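Local coordinates for Pdx2 protein (Plasmodium falciparum, PDB 2ABW), which hydrolyses glutamine to glutamate and ammonia, which is channelled to the active site of Pdx1 for the biosynthesis of pyridoxal 5'-phosphate, at residues A[135-140]-A[203-208]; A[20-25]-A[207-212]. All coordinates share one frame; numbering follows the deposited sequence.

Interaction 1 of 2, residues A[135-140]-A[203-208]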
loop_
_atom_site.group_PDB
_atom_site.type_symbol
_atom_site.label_atom_id
_atom_site.label_comp_id
_atom_site.label_asym_id
_atom_site.label_seq_id
_atom_site.Cartn_x
_atom_site.Cartn_y
_atom_site.Cartn_z
ATOM N N LEU A 135 -9.386 -14.610 -2.904
ATOM C CA LEU A 135 -7.908 -14.572 -2.854
ATOM C C LEU A 135 -7.308 -15.886 -2.438
ATOM O O LEU A 135 -7.860 -16.574 -1.527
ATOM C CB LEU A 135 -7.511 -13.511 -1.815
ATOM C CG LEU A 135 -7.880 -12.046 -2.134
ATOM C CD1 LEU A 135 -7.454 -11.142 -0.884
ATOM C CD2 LEU A 135 -7.211 -11.577 -3.450
ATOM N N ASN A 136 -6.229 -16.262 -3.101
ATOM C CA ASN A 136 -5.346 -17.352 -2.691
ATOM C C ASN A 136 -4.216 -16.680 -1.941
ATOM O O ASN A 136 -3.424 -15.984 -2.568
ATOM C CB ASN A 136 -4.829 -18.077 -3.899
ATOM C CG ASN A 136 -3.770 -19.000 -3.572
ATOM O OD1 ASN A 136 -3.918 -19.770 -2.640
ATOM N ND2 ASN A 136 -2.753 -19.075 -4.404
ATOM N N ILE A 137 -4.194 -16.808 -0.612
ATOM C CA ILE A 137 -3.243 -16.088 0.156
ATOM C C ILE A 137 -2.122 -16.999 0.679
ATOM O O ILE A 137 -2.397 -18.036 1.295
ATOM C CB ILE A 137 -3.894 -15.357 1.323
ATOM C CG1 ILE A 137 -5.020 -14.391 0.855
ATOM C CG2 ILE A 137 -2.814 -14.608 2.109
ATOM C CD1 ILE A 137 -5.797 -13.604 1.938
ATOM N N ILE A 138 -0.917 -16.668 0.351
ATOM C CA ILE A 138 0.246 -17.450 0.667
ATOM C C ILE A 138 0.874 -16.905 1.898
ATOM O O ILE A 138 1.735 -16.032 1.877
ATOM C CB ILE A 138 1.251 -17.470 -0.459
ATOM C CG1 ILE A 138 0.586 -18.000 -1.745
ATOM C CG2 ILE A 138 2.481 -18.360 -0.077
ATOM C CD1 ILE A 138 0.014 -16.901 -2.587
ATOM N N SER A 139 0.304 -17.370 3.035
ATOM C CA SER A 139 0.682 -16.809 4.369
ATOM C C SER A 139 0.284 -17.784 5.436
ATOM O O SER A 139 -0.617 -18.574 5.235
ATOM C CB SER A 139 -0.045 -15.484 4.621
ATOM O OG SER A 139 0.334 -14.856 5.852
ATOM N N ASP A 140 0.979 -17.690 6.581
ATOM C CA ASP A 140 0.631 -18.458 7.777
ATOM C C ASP A 140 -0.005 -17.463 8.802
ATOM O O ASP A 140 -0.352 -17.870 9.917
ATOM C CB ASP A 140 1.824 -19.048 8.421
ATOM C CG ASP A 140 2.597 -19.932 7.532
ATOM O OD1 ASP A 140 1.951 -20.747 6.830
ATOM O OD2 ASP A 140 3.857 -19.828 7.561
ATOM N N THR A 203 -11.379 -7.040 7.682
ATOM C CA THR A 203 -10.241 -6.176 8.023
ATOM C C THR A 203 -8.904 -6.964 7.937
ATOM O O THR A 203 -7.937 -6.609 8.623
ATOM C CB THR A 203 -10.366 -5.550 9.430
ATOM O OG1 THR A 203 -10.610 -6.579 10.379
ATOM C CG2 THR A 203 -11.546 -4.486 9.477
ATOM N N ALA A 204 -8.842 -8.009 7.146
ATOM C CA ALA A 204 -7.687 -8.969 7.208
ATOM C C ALA A 204 -6.402 -8.241 6.898
ATOM O O ALA A 204 -5.389 -8.447 7.585
ATOM C CB ALA A 204 -7.895 -10.071 6.197
ATOM N N PHE A 205 -6.347 -7.442 5.820
ATOM C CA PHE A 205 -5.076 -6.805 5.440
ATOM C C PHE A 205 -4.649 -5.716 6.438
ATOM O O PHE A 205 -3.461 -5.442 6.647
ATOM C CB PHE A 205 -5.099 -6.331 4.001
ATOM C CG PHE A 205 -4.996 -7.522 3.016
ATOM C CD1 PHE A 205 -6.126 -8.216 2.673
ATOM C CD2 PHE A 205 -3.758 -7.988 2.606
ATOM C CE1 PHE A 205 -6.030 -9.337 1.849
ATOM C CE2 PHE A 205 -3.684 -9.116 1.758
ATOM C CZ PHE A 205 -4.797 -9.797 1.470
ATOM N N GLN A 206 -5.659 -5.031 6.983
ATOM C CA GLN A 206 -5.379 -4.079 8.036
ATOM C C GLN A 206 -4.737 -4.765 9.240
ATOM O O GLN A 206 -3.735 -4.287 9.835
ATOM C CB GLN A 206 -6.659 -3.337 8.496
ATOM C CG GLN A 206 -7.158 -2.356 7.436
ATOM C CD GLN A 206 -7.988 -2.953 6.336
ATOM O OE1 GLN A 206 -8.317 -4.115 6.415
ATOM N NE2 GLN A 206 -8.368 -2.123 5.348
ATOM N N GLN A 207 -5.268 -5.879 9.631
ATOM C CA GLN A 207 -4.725 -6.656 10.741
ATOM C C GLN A 207 -3.321 -7.111 10.439
ATOM O O GLN A 207 -2.429 -7.009 11.298
ATOM C CB GLN A 207 -5.641 -7.813 11.023
ATOM C CG GLN A 207 -5.122 -8.539 12.285
ATOM C CD GLN A 207 -5.959 -9.758 12.667
ATOM O OE1 GLN A 207 -6.964 -10.104 12.002
ATOM N NE2 GLN A 207 -5.543 -10.405 13.695
ATOM N N TYR A 208 -3.083 -7.611 9.242
ATOM C CA TYR A 208 -1.749 -8.065 8.825
ATOM C C TYR A 208 -0.757 -6.914 8.863
ATOM O O TYR A 208 0.373 -7.027 9.361
ATOM C CB TYR A 208 -1.805 -8.593 7.423
ATOM C CG TYR A 208 -0.536 -9.189 6.954
ATOM C CD1 TYR A 208 -0.100 -10.416 7.470
ATOM C CD2 TYR A 208 0.233 -8.606 6.020
ATOM C CE1 TYR A 208 1.083 -10.984 7.015
ATOM C CE2 TYR A 208 1.369 -9.194 5.535
ATOM C CZ TYR A 208 1.797 -10.376 6.033
ATOM O OH TYR A 208 2.974 -11.040 5.613
HETATM O O HOH W 1 2.785 -13.751 5.368
#
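L135 and I137 meet F205 in a small apolar helix-on-sheet contact, where the end of strand 130-137 and the turn after it face the first turn of helix 204-219, the last helix of this class I (triad-type) glutamine amidotransferase domain. The backbones stay well apart, with 10.8 Å between CA of I137 and CA of F205, and a long aromatic side chain suits that gap. The F205 ring arrives from the helix while the two aliphatic chains come from the opposite direction. L135 puts CD1 at the ring's edge, near its plane, 3.6 Å from CE1 of F205. I137 sends CD1 obliquely toward CZ of the same ring, 4.0 Å away; its CG1 lies anti to the carbonyl carbon (chi1 -57°) and the chain beyond is extended, which carries the terminal methyl out to the ring. F144 from the following loop and F195 also meet the F205 ring, F195 edge-to-face, making it part of an aromatic cluster.

At S139 and Y208 the contact turns polar. The Y208 hydroxyl accepts a hydrogen bond from a water and also bonds E186, while OG of S139 bonds the backbone N of S141. Short and hydrophilic, S139 suits this partly exposed turn. Its OG stays 4.1 Å from CE1 of Y208. The water bridges the two residues, 2.7 Å from OG of S139 and 2.7 Å from OH of Y208.

Interaction 2 of 2, residues A[20-25]-A[207-212]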
loop_
_atom_site.group_PDB
_atom_site.type_symbol
_atom_site.label_atom_id
_atom_site.label_comp_id
_atom_site.label_asym_id
_atom_site.label_seq_id
_atom_site.Cartn_x
_atom_site.Cartn_y
_atom_site.Cartn_z
ATOM N N ASN A 20 -11.052 4.421 9.046
ATOM C CA ASN A 20 -12.182 3.674 9.680
ATOM C C ASN A 20 -11.884 2.188 9.732
ATOM O O ASN A 20 -12.200 1.526 10.692
ATOM C CB ASN A 20 -13.470 3.907 8.909
ATOM C CG ASN A 20 -14.623 3.111 9.429
ATOM O OD1 ASN A 20 -15.149 3.453 10.500
ATOM N ND2 ASN A 20 -15.067 2.046 8.716
ATOM N N HIS A 21 -11.322 1.670 8.645
ATOM C CA HIS A 21 -11.039 0.237 8.581
ATOM C C HIS A 21 -9.967 -0.233 9.574
ATOM O O HIS A 21 -10.050 -1.351 10.061
ATOM C CB HIS A 21 -10.700 -0.219 7.174
ATOM C CG HIS A 21 -11.633 -1.256 6.662
ATOM N ND1 HIS A 21 -12.879 -0.898 6.232
ATOM C CD2 HIS A 21 -11.476 -2.567 6.372
ATOM C CE1 HIS A 21 -13.475 -1.975 5.712
ATOM N NE2 HIS A 21 -12.679 -3.017 5.871
ATOM N N PHE A 22 -9.019 0.635 9.936
ATOM C CA PHE A 22 -8.158 0.264 11.030
ATOM C C PHE A 22 -8.812 0.401 12.407
ATOM O O PHE A 22 -8.574 -0.341 13.297
ATOM C CB PHE A 22 -6.917 1.145 10.996
ATOM C CG PHE A 22 -5.840 0.641 10.028
ATOM C CD1 PHE A 22 -4.908 -0.241 10.440
ATOM C CD2 PHE A 22 -5.806 1.120 8.710
ATOM C CE1 PHE A 22 -3.950 -0.740 9.513
ATOM C CE2 PHE A 22 -4.865 0.651 7.806
ATOM C CZ PHE A 22 -3.912 -0.228 8.196
ATOM N N ILE A 23 -9.620 1.451 12.583
ATOM C CA ILE A 23 -10.377 1.605 13.830
ATOM C C ILE A 23 -11.262 0.402 14.051
ATOM O O ILE A 23 -11.430 0.024 15.200
ATOM C CB ILE A 23 -11.146 2.903 13.823
ATOM C CG1 ILE A 23 -10.136 4.082 13.822
ATOM C CG2 ILE A 23 -12.018 2.976 15.059
ATOM C CD1 ILE A 23 -9.104 4.052 14.898
ATOM N N LYS A 24 -11.761 -0.234 12.989
ATOM C CA LYS A 24 -12.622 -1.392 13.129
ATOM C C LYS A 24 -11.872 -2.591 13.758
ATOM O O LYS A 24 -12.510 -3.566 14.196
ATOM C CB LYS A 24 -13.145 -1.896 11.809
ATOM C CG LYS A 24 -14.212 -1.105 11.195
ATOM C CD LYS A 24 -14.587 -1.713 9.792
ATOM C CE LYS A 24 -15.427 -2.953 9.923
ATOM N NZ LYS A 24 -16.093 -3.353 8.522
ATOM N N LEU A 25 -10.580 -2.581 13.699
ATOM C CA LEU A 25 -9.780 -3.601 14.392
ATOM C C LEU A 25 -10.011 -3.605 15.902
ATOM O O LEU A 25 -9.800 -4.637 16.571
ATOM C CB LEU A 25 -8.284 -3.455 14.158
ATOM C CG LEU A 25 -7.775 -3.627 12.673
ATOM C CD1 LEU A 25 -6.299 -3.190 12.496
ATOM C CD2 LEU A 25 -8.107 -5.047 12.223
ATOM N N GLN A 207 -5.268 -5.879 9.631
ATOM C CA GLN A 207 -4.725 -6.656 10.741
ATOM C C GLN A 207 -3.321 -7.111 10.439
ATOM O O GLN A 207 -2.429 -7.009 11.298
ATOM C CB GLN A 207 -5.641 -7.813 11.023
ATOM C CG GLN A 207 -5.122 -8.539 12.285
ATOM C CD GLN A 207 -5.959 -9.758 12.667
ATOM O OE1 GLN A 207 -6.964 -10.104 12.002
ATOM N NE2 GLN A 207 -5.543 -10.405 13.695
ATOM N N TYR A 208 -3.083 -7.611 9.242
ATOM C CA TYR A 208 -1.749 -8.065 8.825
ATOM C C TYR A 208 -0.757 -6.914 8.863
ATOM O O TYR A 208 0.373 -7.027 9.361
ATOM C CB TYR A 208 -1.805 -8.593 7.423
ATOM C CG TYR A 208 -0.536 -9.189 6.954
ATOM C CD1 TYR A 208 -0.100 -10.416 7.470
ATOM C CD2 TYR A 208 0.233 -8.606 6.020
ATOM C CE1 TYR A 208 1.083 -10.984 7.015
ATOM C CE2 TYR A 208 1.369 -9.194 5.535
ATOM C CZ TYR A 208 1.797 -10.376 6.033
ATOM O OH TYR A 208 2.974 -11.040 5.613
ATOM N N PHE A 209 -1.175 -5.782 8.333
ATOM C CA PHE A 209 -0.241 -4.606 8.316
ATOM C C PHE A 209 -0.011 -4.142 9.761
ATOM O O PHE A 209 1.127 -3.796 10.109
ATOM C CB PHE A 209 -0.760 -3.464 7.472
ATOM C CG PHE A 209 0.238 -2.334 7.355
ATOM C CD1 PHE A 209 1.457 -2.584 6.689
ATOM C CD2 PHE A 209 0.024 -1.066 7.838
ATOM C CE1 PHE A 209 2.404 -1.598 6.619
ATOM C CE2 PHE A 209 0.976 -0.086 7.738
ATOM C CZ PHE A 209 2.139 -0.367 7.161
ATOM N N TYR A 210 -1.012 -4.131 10.615
ATOM C CA TYR A 210 -0.796 -3.770 12.020
ATOM C C TYR A 210 0.291 -4.690 12.634
ATOM O O TYR A 210 1.215 -4.206 13.314
ATOM C CB TYR A 210 -2.091 -3.905 12.782
ATOM C CG TYR A 210 -1.856 -3.750 14.239
ATOM C CD1 TYR A 210 -1.709 -2.527 14.842
ATOM C CD2 TYR A 210 -1.677 -4.849 15.068
ATOM C CE1 TYR A 210 -1.441 -2.412 16.202
ATOM C CE2 TYR A 210 -1.410 -4.747 16.418
ATOM C CZ TYR A 210 -1.233 -3.523 16.996
ATOM O OH TYR A 210 -0.954 -3.312 18.363
ATOM N N GLU A 211 0.165 -5.994 12.468
ATOM C CA GLU A 211 1.121 -6.923 13.032
ATOM C C GLU A 211 2.518 -6.659 12.455
ATOM O O GLU A 211 3.492 -6.733 13.218
ATOM C CB GLU A 211 0.649 -8.327 12.759
ATOM C CG GLU A 211 -0.494 -8.749 13.607
ATOM C CD GLU A 211 -0.159 -8.948 15.064
ATOM O OE1 GLU A 211 0.997 -9.246 15.383
ATOM O OE2 GLU A 211 -1.031 -8.853 15.929
ATOM N N LYS A 212 2.595 -6.239 11.188
ATOM C CA LYS A 212 3.884 -5.887 10.575
ATOM C C LYS A 212 4.536 -4.739 11.303
ATOM O O LYS A 212 5.728 -4.685 11.620
ATOM C CB LYS A 212 3.695 -5.542 9.123
ATOM C CG LYS A 212 4.939 -5.409 8.327
ATOM C CD LYS A 212 4.597 -5.277 6.838
ATOM C CE LYS A 212 5.860 -4.979 5.944
ATOM N NZ LYS A 212 6.586 -6.270 5.869
#
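F22 and F209 cross at an angle between two helices, and their ring planes are steeply inclined, about 70° apart, with CZ of F22 4.0 Å from CD2 of F209. In F209, CG lies anti to the backbone N (chi1 -175°), which carries the ring toward segment 20-25 and lets CD2 meet the end of F22. Both phenylalanines are buried, a place that suits large rings without polar groups.

Beside them L25 lays its branched end against the backbone and CB of Q207. Its CD2 sits 3.9 Å from CB of Q207, and CD1 lies 4.1 Å from N of Q207 and 4.3 Å from CB of Y210. Leucine fits because its two methyls can spread over the helix surface. Q207 takes part through the aliphatic root of its side chain, which extends from there across the direction of L25, and Y210 likewise offers its CB while its ring leads away.

The contact thus joins the C-terminal end of helix 16-23 to helix 204-219 beside the parallel part of the main sheet: V48 of strand 46-49 touches both phenylalanines, I32 of strand 30-35 touches F22, and L30 of that strand receives L25 and Y210.

Both interactions use helix 204-219 and share Q207 and Y208, and their centres lie 11 Å apart. In chain order, helix 16-23 comes first, strand 130-137 follows, and the last helix then meets both. Interaction 1 ties that helix to the antiparallel part of the nine-stranded sheet, and interaction 2 ties it to a helix beside the parallel part. They also touch directly, for T203 and Q206 of the first pack against H21, F22 and L25 of the second. The C-terminal helix therefore joins early and middle parts of one domain, close to the charge-relay residues: the side chain of E198 is about 9 Å from that of F205 and about 8 Å from that of F22.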